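Local coordinates for peptidase M16 inactive domain family protein (Pseudomonas fluorescens, PDB 3GWB) that belongs to the M16 peptidase family, probably as a member without proteolytic activity of its own, although hydrolase activity and metal binding are generally assigned to the family, at residues E154-A166 with T304-L316. Numbering follows the deposited sequence.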
loop_
_atom_site.group_PDB
_atom_site.type_symbol
_atom_site.label_atom_id
_atom_site.label_comp_id
_atom_site.label_asym_id
_atom_site.label_seq_id
_atom_site.Cartn_x
_atom_site.Cartn_y
_atom_site.Cartn_z
ATOM N N GLU A 154 14.416 -14.215 11.810
ATOM C CA GLU A 154 15.160 -15.007 12.788
ATOM C C GLU A 154 14.236 -15.532 13.887
ATOM O O GLU A 154 14.370 -16.676 14.319
ATOM C CB GLU A 154 16.275 -14.158 13.412
ATOM C CG GLU A 154 17.010 -14.797 14.593
ATOM C CD GLU A 154 17.735 -16.081 14.227
ATOM O OE1 GLU A 154 18.154 -16.219 13.057
ATOM O OE2 GLU A 154 17.904 -16.945 15.116
ATOM N N LEU A 155 13.303 -14.696 14.335
ATOM C CA LEU A 155 12.372 -15.098 15.385
ATOM C C LEU A 155 11.509 -16.271 14.929
ATOM O O LEU A 155 11.273 -17.213 15.688
ATOM C CB LEU A 155 11.485 -13.914 15.792
ATOM C CG LEU A 155 10.463 -14.164 16.906
ATOM C CD1 LEU A 155 11.153 -14.743 18.127
ATOM C CD2 LEU A 155 9.766 -12.856 17.263
HETATM N N MSE A 156 11.040 -16.220 13.686
HETATM C CA MSE A 156 10.221 -17.302 13.158
HETATM C C MSE A 156 11.039 -18.585 13.024
HETATM O O MSE A 156 10.490 -19.679 13.105
HETATM C CB MSE A 156 9.606 -16.911 11.809
HETATM C CG MSE A 156 8.443 -15.917 11.918
HETATM SE SE MSE A 156 7.040 -16.520 12.916
HETATM C CE MSE A 156 6.110 -17.455 11.687
ATOM N N LYS A 157 12.348 -18.458 12.832
ATOM C CA LYS A 157 13.211 -19.634 12.721
ATOM C C LYS A 157 13.354 -20.322 14.077
ATOM O O LYS A 157 13.257 -21.547 14.178
ATOM C CB LYS A 157 14.604 -19.244 12.224
ATOM C CG LYS A 157 14.646 -18.638 10.828
ATOM C CD LYS A 157 16.079 -18.265 10.433
ATOM C CE LYS A 157 16.112 -17.514 9.114
ATOM N NZ LYS A 157 17.484 -17.039 8.783
ATOM N N ARG A 158 13.600 -19.528 15.115
ATOM C CA ARG A 158 13.766 -20.049 16.470
ATOM C C ARG A 158 12.473 -20.657 17.001
ATOM O O ARG A 158 12.486 -21.650 17.726
ATOM C CB ARG A 158 14.228 -18.926 17.406
ATOM C CG ARG A 158 15.686 -18.511 17.221
ATOM C CD ARG A 158 15.953 -17.145 17.830
ATOM N NE ARG A 158 17.354 -16.753 17.703
ATOM C CZ ARG A 158 18.305 -17.096 18.565
ATOM N NH1 ARG A 158 18.002 -17.835 19.623
ATOM N NH2 ARG A 158 19.560 -16.713 18.363
ATOM N N LEU A 159 11.353 -20.060 16.613
ATOM C CA LEU A 159 10.035 -20.501 17.051
ATOM C C LEU A 159 9.571 -21.818 16.424
ATOM O O LEU A 159 9.050 -22.694 17.119
ATOM C CB LEU A 159 9.010 -19.410 16.725
ATOM C CG LEU A 159 8.032 -18.913 17.791
ATOM C CD1 LEU A 159 8.799 -18.274 18.930
ATOM C CD2 LEU A 159 7.075 -17.895 17.169
ATOM N N TYR A 160 9.760 -21.953 15.114
ATOM C CA TYR A 160 9.308 -23.142 14.387
ATOM C C TYR A 160 10.352 -24.161 13.912
ATOM O O TYR A 160 9.990 -25.233 13.432
ATOM C CB TYR A 160 8.475 -22.688 13.190
ATOM C CG TYR A 160 7.147 -22.085 13.574
ATOM C CD1 TYR A 160 6.063 -22.899 13.886
ATOM C CD2 TYR A 160 6.972 -20.703 13.633
ATOM C CE1 TYR A 160 4.830 -22.362 14.246
ATOM C CE2 TYR A 160 5.732 -20.150 13.996
ATOM C CZ TYR A 160 4.669 -20.993 14.300
ATOM O OH TYR A 160 3.442 -20.480 14.658
ATOM N N GLY A 161 11.635 -23.837 14.021
ATOM C CA GLY A 161 12.657 -24.780 13.587
ATOM C C GLY A 161 12.494 -25.290 12.159
ATOM O O GLY A 161 12.600 -24.516 11.204
ATOM N N THR A 162 12.239 -26.588 11.999
ATOM C CA THR A 162 12.084 -27.172 10.667
ATOM C C THR A 162 10.636 -27.224 10.195
ATOM O O THR A 162 10.339 -27.740 9.112
ATOM C CB THR A 162 12.665 -28.604 10.602
ATOM O OG1 THR A 162 12.146 -29.384 11.686
ATOM C CG2 THR A 162 14.177 -28.568 10.687
ATOM N N HIS A 163 9.738 -26.693 11.014
ATOM C CA HIS A 163 8.321 -26.673 10.684
ATOM C C HIS A 163 8.092 -25.784 9.456
ATOM O O HIS A 163 8.760 -24.765 9.290
ATOM C CB HIS A 163 7.529 -26.130 11.869
ATOM C CG HIS A 163 6.052 -26.147 11.660
ATOM N ND1 HIS A 163 5.275 -27.249 11.941
ATOM C CD2 HIS A 163 5.214 -25.209 11.161
ATOM C CE1 HIS A 163 4.019 -26.988 11.629
ATOM N NE2 HIS A 163 3.953 -25.757 11.153
ATOM N N PRO A 164 7.144 -26.163 8.581
ATOM C CA PRO A 164 6.825 -25.402 7.365
ATOM C C PRO A 164 6.511 -23.910 7.551
ATOM O O PRO A 164 6.588 -23.143 6.589
ATOM C CB PRO A 164 5.649 -26.180 6.774
ATOM C CG PRO A 164 5.991 -27.589 7.142
ATOM C CD PRO A 164 6.423 -27.450 8.590
ATOM N N TYR A 165 6.151 -23.492 8.767
ATOM C CA TYR A 165 5.858 -22.077 9.018
ATOM C C TYR A 165 7.122 -21.268 9.283
ATOM O O TYR A 165 7.094 -20.040 9.245
ATOM C CB TYR A 165 4.935 -21.886 10.228
ATOM C CG TYR A 165 3.500 -22.343 10.065
ATOM C CD1 TYR A 165 2.943 -22.573 8.806
ATOM C CD2 TYR A 165 2.691 -22.521 11.186
ATOM C CE1 TYR A 165 1.604 -22.970 8.675
ATOM C CE2 TYR A 165 1.368 -22.911 11.072
ATOM C CZ TYR A 165 0.826 -23.136 9.819
ATOM O OH TYR A 165 -0.485 -23.529 9.730
ATOM N N ALA A 166 8.227 -21.952 9.560
ATOM C CA ALA A 166 9.479 -21.274 9.865
ATOM C C ALA A 166 10.053 -20.375 8.766
ATOM O O ALA A 166 10.408 -19.227 9.026
ATOM C CB ALA A 166 10.525 -22.303 10.275
ATOM N N THR A 304 -1.595 -14.848 15.786
ATOM C CA THR A 304 -1.813 -15.034 14.358
ATOM C C THR A 304 -2.158 -16.517 14.232
ATOM O O THR A 304 -1.336 -17.329 13.803
ATOM C CB THR A 304 -0.559 -14.716 13.509
ATOM O OG1 THR A 304 -0.116 -13.382 13.780
ATOM C CG2 THR A 304 -0.893 -14.820 12.020
ATOM N N PRO A 305 -3.376 -16.891 14.652
ATOM C CA PRO A 305 -3.863 -18.273 14.604
ATOM C C PRO A 305 -3.883 -18.818 13.182
ATOM O O PRO A 305 -4.403 -18.175 12.269
ATOM C CB PRO A 305 -5.268 -18.167 15.192
ATOM C CG PRO A 305 -5.166 -16.992 16.117
ATOM C CD PRO A 305 -4.376 -16.013 15.286
HETATM N N MSE A 306 -3.321 -20.007 12.998
HETATM C CA MSE A 306 -3.279 -20.630 11.687
HETATM C C MSE A 306 -3.764 -22.065 11.809
HETATM O O MSE A 306 -4.228 -22.470 12.876
HETATM C CB MSE A 306 -1.857 -20.591 11.138
HETATM C CG MSE A 306 -1.303 -19.183 10.987
HETATM SE SE MSE A 306 0.304 -19.150 10.163
HETATM C CE MSE A 306 1.381 -19.208 11.541
ATOM N N GLN A 307 -3.667 -22.827 10.721
ATOM C CA GLN A 307 -4.110 -24.217 10.727
ATOM C C GLN A 307 -3.426 -24.911 11.892
ATOM O O GLN A 307 -4.064 -25.616 12.667
ATOM C CB GLN A 307 -3.741 -24.901 9.411
ATOM C CG GLN A 307 -4.436 -26.232 9.180
ATOM C CD GLN A 307 -4.125 -26.809 7.805
ATOM O OE1 GLN A 307 -3.001 -27.242 7.540
ATOM N NE2 GLN A 307 -5.121 -26.801 6.919
ATOM N N ALA A 308 -2.120 -24.711 12.005
ATOM C CA ALA A 308 -1.359 -25.276 13.107
ATOM C C ALA A 308 -1.167 -24.105 14.065
ATOM O O ALA A 308 -1.564 -22.981 13.752
ATOM C CB ALA A 308 -0.014 -25.794 12.620
ATOM N N ARG A 309 -0.564 -24.351 15.222
ATOM C CA ARG A 309 -0.358 -23.278 16.183
ATOM C C ARG A 309 0.392 -22.093 15.589
ATOM O O ARG A 309 1.549 -22.211 15.162
ATOM C CB ARG A 309 0.388 -23.787 17.413
ATOM C CG ARG A 309 -0.455 -24.672 18.310
ATOM C CD ARG A 309 0.349 -25.146 19.503
ATOM N NE ARG A 309 0.557 -24.099 20.499
ATOM C CZ ARG A 309 1.419 -24.201 21.506
ATOM N NH1 ARG A 309 2.151 -25.298 21.636
ATOM N NH2 ARG A 309 1.541 -23.221 22.391
ATOM N N GLY A 310 -0.288 -20.953 15.552
ATOM C CA GLY A 310 0.313 -19.747 15.029
ATOM C C GLY A 310 1.071 -19.084 16.158
ATOM O O GLY A 310 0.949 -19.500 17.304
ATOM N N PRO A 311 1.848 -18.040 15.882
ATOM C CA PRO A 311 2.582 -17.414 16.977
ATOM C C PRO A 311 1.849 -16.307 17.742
ATOM O O PRO A 311 0.858 -15.746 17.274
ATOM C CB PRO A 311 3.808 -16.875 16.269
ATOM C CG PRO A 311 3.194 -16.357 14.983
ATOM C CD PRO A 311 2.257 -17.478 14.579
ATOM N N PHE A 312 2.346 -16.029 18.940
ATOM C CA PHE A 312 1.854 -14.934 19.754
ATOM C C PHE A 312 3.110 -14.079 19.740
ATOM O O PHE A 312 4.205 -14.575 20.034
ATOM C CB PHE A 312 1.548 -15.342 21.193
ATOM C CG PHE A 312 1.398 -14.160 22.114
ATOM C CD1 PHE A 312 0.247 -13.372 22.084
ATOM C CD2 PHE A 312 2.441 -13.789 22.965
ATOM C CE1 PHE A 312 0.146 -12.220 22.873
ATOM C CE2 PHE A 312 2.352 -12.640 23.759
ATOM C CZ PHE A 312 1.197 -11.856 23.717
HETATM N N MSE A 313 2.960 -12.804 19.405
HETATM C CA MSE A 313 4.117 -11.938 19.303
HETATM C C MSE A 313 3.884 -10.519 19.805
HETATM O O MSE A 313 2.783 -9.983 19.699
HETATM C CB MSE A 313 4.553 -11.901 17.836
HETATM C CG MSE A 313 5.905 -11.289 17.560
HETATM SE SE MSE A 313 6.300 -11.480 15.804
HETATM C CE MSE A 313 6.064 -13.259 15.603
ATOM N N ILE A 314 4.937 -9.932 20.365
ATOM C CA ILE A 314 4.913 -8.561 20.861
ATOM C C ILE A 314 6.075 -7.876 20.170
ATOM O O ILE A 314 7.176 -8.425 20.133
ATOM C CB ILE A 314 5.182 -8.476 22.370
ATOM C CG1 ILE A 314 4.060 -9.158 23.146
ATOM C CG2 ILE A 314 5.338 -7.011 22.782
ATOM C CD1 ILE A 314 4.348 -9.277 24.632
ATOM N N ASN A 315 5.848 -6.691 19.619
ATOM C CA ASN A 315 6.939 -5.985 18.957
ATOM C C ASN A 315 6.901 -4.480 19.163
ATOM O O ASN A 315 5.836 -3.881 19.313
ATOM C CB ASN A 315 6.943 -6.290 17.462
ATOM C CG ASN A 315 5.712 -5.778 16.768
ATOM O OD1 ASN A 315 4.627 -6.348 16.898
ATOM N ND2 ASN A 315 5.864 -4.686 16.032
ATOM N N LEU A 316 8.082 -3.876 19.174
ATOM C CA LEU A 316 8.210 -2.440 19.352
ATOM C C LEU A 316 9.613 -2.010 18.963
ATOM O O LEU A 316 10.494 -2.843 18.716
ATOM C CB LEU A 316 7.944 -2.042 20.812
ATOM C CG LEU A 316 9.016 -2.415 21.849
ATOM C CD1 LEU A 316 8.793 -1.631 23.132
ATOM C CD2 LEU A 316 8.972 -3.904 22.123
#
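Helix 147-160 packs on one face of a mixed sheet through strand 311-319, and two tyrosines from the helix end and the turns after it clasp the loop leading into that strand. Leu155 and Met313 (selenomethionine, like Met156 and Met306) meet tip to tip, CD2 of the leucine 4.0 Å from SE of its partner. One turn on, Leu159 crosses Pro311 at about a right angle, its CD2 3.5 Å from the proline CB; branched and cyclic apolar groups suit this largely buried interface, filling it without needing hydrogen-bond partners. Val414, on strand 414-419 two places across the sheet, is touched by both leucines.

Beyond them hydroxyl-to-backbone bonds join the apolar packing. Tyr160 OH donates to Arg309 O at 2.6 Å, in the carbonyl plane and on a lone pair, while Pro311 CD lies at the ring's edge. Tyr165 uses its hydroxyl the other way, accepting from Ala308 N at 3.0 Å in a nearly straight bond (164°). Its CG lies anti to the carbonyl carbon (chi1 -70°), sending the ring across to the loop. There Met306 slides past in the opposite direction, bent at chi3 (-93°), with SE over the ring centre 4.0 Å away, a Met-aromatic contact. Ala308, small enough to sit close, brings CB within 3.6 Å of Tyr165 CE2. Replacing Tyr165 with a leucine would probably leave Ala308 N without this acceptor and Met306 without its aromatic platform. Gln307, its amide oxygen bound by Ile230 N, ties the loop to the chain there.

Helix-on-sheet packing here joins the two alpha/beta halves of an M16-type chain, a helix from the N-terminal half lying on the C-terminal sheet.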